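Local coordinates for hypothetical protein VC1899 (Vibrio cholerae, PDB 1XMX) that is of unknown function but carries a Card1-like endonuclease domain of the PDDEXK clan and may bind nucleic acid, at residues R45-V49 against D146-G152. Numbering follows the deposited sequence.
Sequences RLSDV and DYLTIFG
An arginine laid over a helix C-terminus without a hydrogen bond sets this contact apart: one face of the Arg45 guanidinium covers Gly152 CA, with Arg45 NE 3.4 Å from Gly152 CA. Gly152, at phi 89° and psi 20°, is the C-prime residue of a Schellman motif, its N bonded to Thr149 O at 3.0 Å; a side chain here would strike both Arg45 and the preceding carbonyl. Chi1 m with chi2 and chi3 t extends Arg45 along this end, bringing its CD to 3.3 Å from Thr149 O.

The two helical segments run nearly antiparallel (160°), their axes 8.8 Å apart, with CA atoms of Arg45 and Ile150 at 5.3 Å and of Val49 and Asp146 at 5.7 Å. Val49 (chi1 t) wedges in, its CG2 3.9 Å from both Thr149 CG2 and Ile150 CG1 and 3.6 Å from Asp146 O. The Asp146 carboxylate is salt-bridged to Arg53, just past the end of helix 40-52.

Helix 40-52 is the crossover between parallel strands 30-35 and 56-61, and helix 144-150 leads toward the second sheet; the packing thus docks a connecting helix on a Rossmann-like beta-alpha-beta unit.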
# COMPACT_ATOMS: atom_id res chain seq x y z
N ARG A 45 12.24 9.30 10.62
CA ARG A 45 11.50 8.78 9.45
C ARG A 45 10.48 9.80 8.90
O ARG A 45 10.35 9.98 7.64
CB ARG A 45 10.77 7.52 9.82
CG ARG A 45 11.67 6.34 10.05
CD ARG A 45 10.83 5.26 10.68
NE ARG A 45 11.60 4.17 11.24
CZ ARG A 45 11.14 3.35 12.20
NH1 ARG A 45 9.92 3.52 12.69
NH2 ARG A 45 11.92 2.36 12.67
N LEU A 46 9.70 10.39 9.80
CA LEU A 46 8.78 11.47 9.43
C LEU A 46 9.51 12.59 8.70
O LEU A 46 9.00 13.17 7.72
CB LEU A 46 8.12 12.07 10.68
CG LEU A 46 7.11 11.14 11.34
CD1 LEU A 46 6.56 11.70 12.60
CD2 LEU A 46 5.93 10.87 10.35
N SER A 47 10.68 12.94 9.23
CA SER A 47 11.52 13.98 8.65
C SER A 47 12.08 13.62 7.30
O SER A 47 12.20 14.50 6.49
CB SER A 47 12.68 14.29 9.58
OG SER A 47 12.14 14.88 10.75
N ASP A 48 12.44 12.36 7.06
CA ASP A 48 12.88 11.92 5.69
C ASP A 48 11.81 12.19 4.61
O ASP A 48 12.08 12.71 3.53
CB ASP A 48 13.22 10.43 5.66
CG ASP A 48 14.43 10.10 6.49
OD1 ASP A 48 15.17 11.06 6.84
OD2 ASP A 48 14.64 8.89 6.81
N VAL A 49 10.58 11.85 4.93
CA VAL A 49 9.49 12.09 4.01
C VAL A 49 9.24 13.62 3.83
O VAL A 49 9.13 14.16 2.70
CB VAL A 49 8.25 11.41 4.56
CG1 VAL A 49 6.98 11.89 3.83
CG2 VAL A 49 8.44 9.88 4.57
N ASP A 146 6.91 6.69 0.59
CA ASP A 146 6.80 7.53 1.80
C ASP A 146 6.17 6.76 2.90
O ASP A 146 6.59 6.87 4.08
CB ASP A 146 5.89 8.68 1.53
CG ASP A 146 6.57 9.75 0.79
OD1 ASP A 146 7.85 9.74 0.80
OD2 ASP A 146 5.84 10.59 0.20
N TYR A 147 5.15 5.99 2.52
CA TYR A 147 4.44 5.16 3.47
C TYR A 147 5.36 4.15 4.10
O TYR A 147 5.34 3.97 5.32
CB TYR A 147 3.31 4.39 2.79
CG TYR A 147 1.98 4.70 3.44
CD1 TYR A 147 1.64 4.13 4.65
CD2 TYR A 147 1.09 5.60 2.86
CE1 TYR A 147 0.43 4.42 5.26
CE2 TYR A 147 -0.14 5.91 3.47
CZ TYR A 147 -0.45 5.30 4.66
OH TYR A 147 -1.64 5.57 5.27
N LEU A 148 6.18 3.47 3.29
CA LEU A 148 7.09 2.50 3.85
C LEU A 148 8.10 3.14 4.78
O LEU A 148 8.37 2.59 5.87
CB LEU A 148 7.77 1.65 2.78
CG LEU A 148 6.79 0.87 1.88
CD1 LEU A 148 7.50 0.23 0.71
CD2 LEU A 148 6.04 -0.19 2.66
N THR A 149 8.65 4.29 4.38
CA THR A 149 9.62 4.97 5.22
C THR A 149 8.99 5.27 6.58
O THR A 149 9.55 4.98 7.64
CB THR A 149 10.06 6.28 4.58
OG1 THR A 149 10.67 5.96 3.34
CG2 THR A 149 11.04 7.06 5.48
N ILE A 150 7.81 5.86 6.55
CA ILE A 150 7.14 6.20 7.79
C ILE A 150 7.08 5.02 8.74
O ILE A 150 7.28 5.20 9.95
CB ILE A 150 5.74 6.77 7.56
CG1 ILE A 150 5.87 8.17 6.93
CG2 ILE A 150 4.95 6.80 8.91
CD1 ILE A 150 4.52 8.79 6.53
N PHE A 151 6.80 3.83 8.20
CA PHE A 151 6.64 2.65 9.05
C PHE A 151 7.88 1.77 9.24
O PHE A 151 7.78 0.63 9.69
CB PHE A 151 5.43 1.83 8.61
CG PHE A 151 4.12 2.48 8.99
CD1 PHE A 151 3.59 2.30 10.25
CD2 PHE A 151 3.43 3.26 8.09
CE1 PHE A 151 2.41 2.90 10.60
CE2 PHE A 151 2.24 3.84 8.44
CZ PHE A 151 1.73 3.66 9.70
N GLY A 152 9.03 2.31 8.89
CA GLY A 152 10.30 1.68 9.27
C GLY A 152 10.86 0.66 8.31
O GLY A 152 11.74 -0.13 8.69